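Local atomic coordinates of ComZ (Thermus thermophilus, PDB entry 6QVI), a protein that is a competence-associated pilin with a pseudopilin-like domain and a beta-solenoid domain, and probably acts as a DNA receptor at the pilus tip. Residues A[304-309]-A[377-382]; A[373-378]-A[400-405]. All coordinates share one frame; numbering follows the deposited sequence.

Interaction 1. Residues A[304-309]-A[377-382]; sequences LRIQRI and EGIDAV
Charge carries the side-chain part of this contact. NE of Arg-305 gives a nearly straight hydrogen bond, 2.9 Å, to OE2 of Glu-377, and the pair forms a salt bridge. The arginine chain is extended from CG to NE. OE2 lies at the guanidinium edge, 7° out of its plane, and the guanidinium and carboxylate planes are nearly coplanar, 26° apart. NH2 of Arg-305 also bonds to OE1 of Gln-307, 3.1 Å away, from above the amide carbonyl plane. The same OE1 sits 3.1 Å from OE2 of Glu-377; both are acceptors and do not bond to each other, and the positive charge of Arg-305 beside them probably eases their closeness.

In the backbone, N of Glu-377 bonds to O of Ile-306 at 2.9 Å, nearly along the C=O axis. Strands 304-309 and 374-377 run parallel here, as neighbours in the beta-solenoid domain. Past Glu-377 the chain turns away at Gly-378, whose positive phi favours glycine. A CB there would also clash with O of Arg-308.

Apolar contact is looser. CG1 of Ile-379 lies 4.2 Å from CB of Arg-308, and its CD1 is 4.5 Å from CG2 of Ile-306. Met-331 touches both isoleucines.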
ATOM      1  N   LEU A 304       2.054  24.977  -0.089  1.00 73.81           N
ATOM      2  CA  LEU A 304       1.026  25.970  -0.176  1.00 70.48           C
ATOM      3  C   LEU A 304      -0.041  25.544   0.772  1.00 68.10           C
ATOM      4  O   LEU A 304      -0.530  24.464   0.670  1.00 63.57           O
ATOM      5  CB  LEU A 304       0.467  25.976  -1.580  1.00 71.50           C
ATOM      6  CG  LEU A 304      -0.333  27.186  -2.013  1.00 65.97           C
ATOM      7  CD1 LEU A 304      -1.795  26.952  -1.791  1.00 62.18           C
ATOM      8  CD2 LEU A 304       0.090  28.359  -1.186  1.00 58.75           C
ATOM      9  N   ARG A 305      -0.415  26.396   1.698  1.00 67.78           N
ATOM     10  CA  ARG A 305      -1.441  26.040   2.632  1.00 62.37           C
ATOM     11  C   ARG A 305      -2.298  27.223   2.943  1.00 66.04           C
ATOM     12  O   ARG A 305      -1.812  28.196   3.421  1.00 56.87           O
ATOM     13  CB  ARG A 305      -0.815  25.560   3.902  1.00 57.22           C
ATOM     14  CG  ARG A 305      -1.771  25.589   5.045  1.00 55.63           C
ATOM     15  CD  ARG A 305      -1.403  24.568   6.063  1.00 48.17           C
ATOM     16  NE  ARG A 305      -2.097  24.815   7.291  1.00 47.80           N
ATOM     17  CZ  ARG A 305      -1.525  25.357   8.330  1.00 51.64           C
ATOM     18  NH1 ARG A 305      -0.269  25.670   8.256  1.00 51.18           N
ATOM     19  NH2 ARG A 305      -2.189  25.561   9.427  1.00 55.92           N
ATOM     20  N   ILE A 306      -3.593  27.115   2.685  1.00 70.51           N
ATOM     21  CA  ILE A 306      -4.535  28.189   2.911  1.00 68.74           C
ATOM     22  C   ILE A 306      -5.662  27.771   3.798  1.00 60.14           C
ATOM     23  O   ILE A 306      -6.180  26.723   3.629  1.00 57.81           O
ATOM     24  CB  ILE A 306      -5.184  28.568   1.597  1.00 74.48           C
ATOM     25  CG1 ILE A 306      -4.126  28.803   0.556  1.00 79.00           C
ATOM     26  CG2 ILE A 306      -5.981  29.834   1.736  1.00 76.28           C
ATOM     27  CD1 ILE A 306      -4.681  29.434  -0.677  1.00 82.21           C
ATOM     28  N   GLN A 307      -6.055  28.601   4.740  1.00 56.23           N
ATOM     29  CA  GLN A 307      -7.143  28.254   5.613  1.00 66.77           C
ATOM     30  C   GLN A 307      -8.288  29.166   5.373  1.00 65.78           C
ATOM     31  O   GLN A 307      -8.127  30.231   4.871  1.00 64.13           O
ATOM     32  CB  GLN A 307      -6.770  28.435   7.060  1.00 71.39           C
ATOM     33  CG  GLN A 307      -5.405  27.962   7.444  1.00 75.33           C
ATOM     34  CD  GLN A 307      -5.381  27.483   8.854  1.00 79.08           C
ATOM     35  OE1 GLN A 307      -5.166  26.322   9.103  1.00 94.48           O
ATOM     36  NE2 GLN A 307      -5.621  28.370   9.781  1.00 71.17           N
ATOM     37  N   ARG A 308      -9.460  28.754   5.793  1.00 60.56           N
ATOM     38  CA  ARG A 308     -10.609  29.572   5.605  1.00 62.26           C
ATOM     39  C   ARG A 308     -11.629  29.405   6.648  1.00 57.82           C
ATOM     40  O   ARG A 308     -12.376  28.486   6.635  1.00 63.27           O
ATOM     41  CB  ARG A 308     -11.263  29.250   4.310  1.00 70.25           C
ATOM     42  CG  ARG A 308     -12.637  29.829   4.260  1.00 76.50           C
ATOM     43  CD  ARG A 308     -13.096  29.915   2.847  1.00 81.87           C
ATOM     44  NE  ARG A 308     -14.482  29.530   2.773  1.00 95.69           N
ATOM     45  CZ  ARG A 308     -15.416  30.309   2.275  1.00108.52           C
ATOM     46  NH1 ARG A 308     -15.119  31.523   1.843  1.00118.52           N
ATOM     47  NH2 ARG A 308     -16.667  29.908   2.236  1.00101.47           N
ATOM     48  N   ILE A 309     -11.671  30.375   7.517  1.00 62.28           N
ATOM     49  CA  ILE A 309     -12.585  30.481   8.633  1.00 68.18           C
ATOM     50  C   ILE A 309     -13.613  31.522   8.191  1.00 68.66           C
ATOM     51  O   ILE A 309     -13.281  32.707   8.069  1.00 67.07           O
ATOM     52  CB  ILE A 309     -11.853  30.887   9.917  1.00 69.89           C
ATOM     53  CG1 ILE A 309     -10.896  29.799  10.381  1.00 68.72           C
ATOM     54  CG2 ILE A 309     -12.825  31.265  10.994  1.00 78.96           C
ATOM     55  CD1 ILE A 309      -9.460  30.051   9.952  1.00 69.92           C
ATOM     56  N   GLU A 377      -7.686  24.221   3.610  1.00 50.82           N
ATOM     57  CA  GLU A 377      -8.583  23.845   4.662  1.00 60.21           C
ATOM     58  C   GLU A 377      -9.814  24.703   4.669  1.00 61.15           C
ATOM     59  O   GLU A 377      -9.717  25.886   4.605  1.00 62.65           O
ATOM     60  CB  GLU A 377      -7.897  23.975   6.006  1.00 67.86           C
ATOM     61  CG  GLU A 377      -6.556  23.291   6.074  1.00 78.63           C
ATOM     62  CD  GLU A 377      -5.905  23.367   7.434  1.00 85.29           C
ATOM     63  OE1 GLU A 377      -6.523  23.027   8.450  1.00 87.16           O
ATOM     64  OE2 GLU A 377      -4.749  23.765   7.487  1.00 88.07           O
ATOM     65  N   GLY A 378     -10.976  24.087   4.757  1.00 53.32           N
ATOM     66  CA  GLY A 378     -12.237  24.794   4.789  1.00 67.58           C
ATOM     67  C   GLY A 378     -12.603  25.277   3.423  1.00 68.22           C
ATOM     68  O   GLY A 378     -13.255  26.264   3.263  1.00 63.72           O
ATOM     69  N   ILE A 379     -12.222  24.510   2.438  1.00 68.29           N
ATOM     70  CA  ILE A 379     -12.401  24.866   1.040  1.00 61.58           C
ATOM     71  C   ILE A 379     -12.783  23.582   0.329  1.00 60.77           C
ATOM     72  O   ILE A 379     -12.244  22.522   0.651  1.00 62.43           O
ATOM     73  CB  ILE A 379     -11.111  25.453   0.433  1.00 61.73           C
ATOM     74  CG1 ILE A 379     -10.894  26.902   0.890  1.00 60.42           C
ATOM     75  CG2 ILE A 379     -11.121  25.335  -1.092  1.00 61.40           C
ATOM     76  CD1 ILE A 379      -9.547  27.468   0.465  1.00 49.12           C
ATOM     77  N   ASP A 380     -13.783  23.645  -0.532  1.00 69.18           N
ATOM     78  CA  ASP A 380     -14.043  22.522  -1.406  1.00 64.64           C
ATOM     79  C   ASP A 380     -13.327  22.749  -2.734  1.00 62.64           C
ATOM     80  O   ASP A 380     -12.930  23.864  -3.075  1.00 68.08           O
ATOM     81  CB  ASP A 380     -15.546  22.329  -1.592  1.00 70.22           C
ATOM     82  CG  ASP A 380     -16.210  21.739  -0.335  1.00 82.48           C
ATOM     83  OD1 ASP A 380     -17.463  21.692  -0.218  1.00 86.79           O
ATOM     84  OD2 ASP A 380     -15.439  21.304   0.553  1.00 91.05           O
ATOM     85  N   ALA A 381     -13.137  21.673  -3.477  1.00 57.37           N
ATOM     86  CA  ALA A 381     -12.521  21.791  -4.782  1.00 59.97           C
ATOM     87  C   ALA A 381     -13.363  21.031  -5.781  1.00 65.07           C
ATOM     88  O   ALA A 381     -13.810  19.920  -5.484  1.00 65.99           O
ATOM     89  CB  ALA A 381     -11.074  21.260  -4.765  1.00 57.91           C
ATOM     90  N   VAL A 382     -13.582  21.622  -6.953  1.00 72.19           N
ATOM     91  CA  VAL A 382     -14.197  20.904  -8.060  1.00 78.53           C
ATOM     92  C   VAL A 382     -13.315  21.197  -9.271  1.00 76.96           C
ATOM     93  O   VAL A 382     -12.873  22.343  -9.459  1.00 66.25           O
ATOM     94  CB  VAL A 382     -15.669  21.345  -8.325  1.00 73.03           C
ATOM     95  CG1 VAL A 382     -16.480  21.473  -6.993  1.00 62.16           C
ATOM     96  CG2 VAL A 382     -15.781  22.500  -9.291  1.00 81.59           C
TER

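Interaction 2. Residues A[373-378]-A[400-405]; sequences DVVLEG and TLAVLK
Leu-404, Thr-400 and Leu-376 have the most surface buried in this parallel strand pair. Leu-404 lies on the same face as Val-375, Ala-402 and Glu-377. Its CD1 comes 3.8 Å from CG2 of Val-375, the two side chains crossing obliquely. The aliphatic part of Glu-377 runs alongside, with CG 4.0 Å from CB of Leu-404; its carboxylate is bound by Arg-305. Next to them, CB of Val-375 and CB of Ala-402 are direct neighbours across the strands.

Thr-400 holds the start of the pair. Its OG1 donates to OD1 of Asp-373, 2.9 Å away and nearly along the C-O axis of the acid. An alanine in place of Asp-373 would remove this acceptor and would probably loosen the pairing at the start of the strands.

Leu-376 lies on the other face, with Val-374, Leu-401 and Val-403. Its side chain touches Val-403 loosely, CD1 to CG1 at 4.5 Å. Both its backbone N and its O reach 400-405: N bonds to O of Ala-402 at 2.7 Å, and O accepts N of Leu-404 at 3.0 Å. Gly-378 N ends the series on O of Leu-404, also 2.7 Å. In-register parallel pairing between strands 374-377 and 400-405, 15° apart in direction, is typical of stacked coils in a beta-solenoid.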
ATOM      1  N   ASP A 373       3.529  20.013  -2.154  1.00 76.49           N
ATOM      2  CA  ASP A 373       2.208  19.630  -1.682  1.00 72.14           C
ATOM      3  C   ASP A 373       1.378  20.847  -1.270  1.00 66.31           C
ATOM      4  O   ASP A 373       1.873  21.762  -0.606  1.00 66.07           O
ATOM      5  CB  ASP A 373       2.364  18.654  -0.521  1.00 79.37           C
ATOM      6  CG  ASP A 373       3.240  17.444  -0.890  1.00 98.00           C
ATOM      7  OD1 ASP A 373       2.682  16.381  -1.238  1.00101.27           O
ATOM      8  OD2 ASP A 373       4.494  17.556  -0.846  1.00105.03           O
ATOM      9  N   VAL A 374       0.101  20.825  -1.594  1.00 61.43           N
ATOM     10  CA  VAL A 374      -0.789  21.921  -1.287  1.00 58.18           C
ATOM     11  C   VAL A 374      -2.020  21.488  -0.535  1.00 55.81           C
ATOM     12  O   VAL A 374      -2.653  20.564  -0.923  1.00 56.85           O
ATOM     13  CB  VAL A 374      -1.210  22.649  -2.571  1.00 60.71           C
ATOM     14  CG1 VAL A 374      -0.930  21.828  -3.789  1.00 58.05           C
ATOM     15  CG2 VAL A 374      -2.666  23.009  -2.572  1.00 69.31           C
ATOM     16  N   VAL A 375      -2.360  22.169   0.545  1.00 57.33           N
ATOM     17  CA  VAL A 375      -3.552  21.825   1.286  1.00 62.46           C
ATOM     18  C   VAL A 375      -4.415  23.020   1.578  1.00 61.15           C
ATOM     19  O   VAL A 375      -3.944  23.983   2.109  1.00 55.01           O
ATOM     20  CB  VAL A 375      -3.246  21.064   2.578  1.00 58.29           C
ATOM     21  CG1 VAL A 375      -1.815  21.191   2.933  1.00 63.21           C
ATOM     22  CG2 VAL A 375      -4.081  21.545   3.729  1.00 54.49           C
ATOM     23  N   LEU A 376      -5.695  22.905   1.241  1.00 60.22           N
ATOM     24  CA  LEU A 376      -6.697  23.927   1.436  1.00 54.96           C
ATOM     25  C   LEU A 376      -7.637  23.516   2.508  1.00 53.86           C
ATOM     26  O   LEU A 376      -8.327  22.581   2.346  1.00 57.94           O
ATOM     27  CB  LEU A 376      -7.490  24.065   0.173  1.00 52.37           C
ATOM     28  CG  LEU A 376      -6.596  23.925  -1.021  1.00 54.64           C
ATOM     29  CD1 LEU A 376      -7.378  24.047  -2.292  1.00 54.31           C
ATOM     30  CD2 LEU A 376      -5.533  24.976  -0.967  1.00 56.46           C
ATOM     31  N   GLU A 377      -7.686  24.221   3.610  1.00 50.82           N
ATOM     32  CA  GLU A 377      -8.583  23.845   4.662  1.00 60.21           C
ATOM     33  C   GLU A 377      -9.814  24.703   4.669  1.00 61.15           C
ATOM     34  O   GLU A 377      -9.717  25.886   4.605  1.00 62.65           O
ATOM     35  CB  GLU A 377      -7.897  23.975   6.006  1.00 67.86           C
ATOM     36  CG  GLU A 377      -6.556  23.291   6.074  1.00 78.63           C
ATOM     37  CD  GLU A 377      -5.905  23.367   7.434  1.00 85.29           C
ATOM     38  OE1 GLU A 377      -6.523  23.027   8.450  1.00 87.16           O
ATOM     39  OE2 GLU A 377      -4.749  23.765   7.487  1.00 88.07           O
ATOM     40  N   GLY A 378     -10.976  24.087   4.757  1.00 53.32           N
ATOM     41  CA  GLY A 378     -12.237  24.794   4.789  1.00 67.58           C
ATOM     42  C   GLY A 378     -12.603  25.277   3.423  1.00 68.22           C
ATOM     43  O   GLY A 378     -13.255  26.264   3.263  1.00 63.72           O
ATOM     44  N   THR A 400       0.701  16.142  -3.721  1.00 69.78           N
ATOM     45  CA  THR A 400      -0.588  15.921  -3.092  1.00 67.39           C
ATOM     46  C   THR A 400      -1.382  17.215  -3.081  1.00 68.98           C
ATOM     47  O   THR A 400      -0.820  18.303  -2.929  1.00 72.95           O
ATOM     48  CB  THR A 400      -0.431  15.438  -1.649  1.00 71.27           C
ATOM     49  OG1 THR A 400       0.571  14.415  -1.597  1.00 89.67           O
ATOM     50  CG2 THR A 400      -1.729  14.883  -1.116  1.00 61.95           C
ATOM     51  N   LEU A 401      -2.699  17.066  -3.218  1.00 66.23           N
ATOM     52  CA  LEU A 401      -3.673  18.117  -3.009  1.00 57.62           C
ATOM     53  C   LEU A 401      -4.529  17.662  -1.847  1.00 50.89           C
ATOM     54  O   LEU A 401      -5.185  16.613  -1.933  1.00 55.23           O
ATOM     55  CB  LEU A 401      -4.571  18.309  -4.225  1.00 68.58           C
ATOM     56  CG  LEU A 401      -5.500  19.532  -4.279  1.00 77.32           C
ATOM     57  CD1 LEU A 401      -6.139  19.555  -5.674  1.00 80.89           C
ATOM     58  CD2 LEU A 401      -6.572  19.659  -3.128  1.00 79.30           C
ATOM     59  N   ALA A 402      -4.592  18.462  -0.794  1.00 52.13           N
ATOM     60  CA  ALA A 402      -5.479  18.146   0.312  1.00 62.28           C
ATOM     61  C   ALA A 402      -6.575  19.189   0.380  1.00 68.23           C
ATOM     62  O   ALA A 402      -6.299  20.389   0.315  1.00 79.29           O
ATOM     63  CB  ALA A 402      -4.741  18.109   1.637  1.00 66.83           C
ATOM     64  N   VAL A 403      -7.806  18.722   0.528  1.00 59.98           N
ATOM     65  CA  VAL A 403      -8.927  19.555   0.919  1.00 59.34           C
ATOM     66  C   VAL A 403      -9.373  19.023   2.270  1.00 50.56           C
ATOM     67  O   VAL A 403      -9.866  17.893   2.373  1.00 58.44           O
ATOM     68  CB  VAL A 403     -10.071  19.549  -0.104  1.00 62.24           C
ATOM     69  CG1 VAL A 403      -9.742  20.401  -1.328  1.00 60.57           C
ATOM     70  CG2 VAL A 403     -10.329  18.127  -0.568  1.00 65.44           C
ATOM     71  N   LEU A 404      -9.167  19.817   3.306  1.00 43.20           N
ATOM     72  CA  LEU A 404      -9.472  19.436   4.671  1.00 51.76           C
ATOM     73  C   LEU A 404     -10.649  20.233   5.209  1.00 53.61           C
ATOM     74  O   LEU A 404     -10.933  21.347   4.757  1.00 62.87           O
ATOM     75  CB  LEU A 404      -8.245  19.662   5.559  1.00 52.38           C
ATOM     76  CG  LEU A 404      -6.920  19.065   5.069  1.00 49.28           C
ATOM     77  CD1 LEU A 404      -5.903  19.256   6.164  1.00 41.48           C
ATOM     78  CD2 LEU A 404      -7.047  17.583   4.667  1.00 39.31           C
ATOM     79  N   LYS A 405     -11.331  19.669   6.193  1.00 52.14           N
ATOM     80  CA  LYS A 405     -12.397  20.418   6.833  1.00 50.32           C
ATOM     81  C   LYS A 405     -11.822  21.395   7.842  1.00 55.67           C
ATOM     82  O   LYS A 405     -10.796  21.148   8.469  1.00 64.19           O
ATOM     83  CB  LYS A 405     -13.392  19.489   7.535  1.00 45.93           C
ATOM     84  CG  LYS A 405     -14.089  18.526   6.619  1.00 45.62           C
ATOM     85  CD  LYS A 405     -15.165  17.779   7.399  1.00 57.16           C
ATOM     86  CE  LYS A 405     -15.975  16.888   6.484  1.00 64.65           C
ATOM     87  NZ  LYS A 405     -17.035  16.185   7.251  1.00 69.37           N
TER

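How the interactions relate
Interactions 1 and 2 lie side by side, their centres about 6 Å apart. Strand 374-377 is the middle member: strand 304-309 pairs with it on one edge and strand 398-406 on the other, all running parallel. Probable hydrogen bonds continue the first pairing before Glu-377, from N of Val-375 to O of Leu-304 (2.9 Å) and from N of Ile-306 to O of Val-375 (3.2 Å). Glu-377 and Gly-378 belong to both contacts, so Glu-377 serves both neighbouring strands. After Gly-378 the chain leads through Ile-379, whose O packs against CB of Val-403 at 3.8 Å, into strand 380-383.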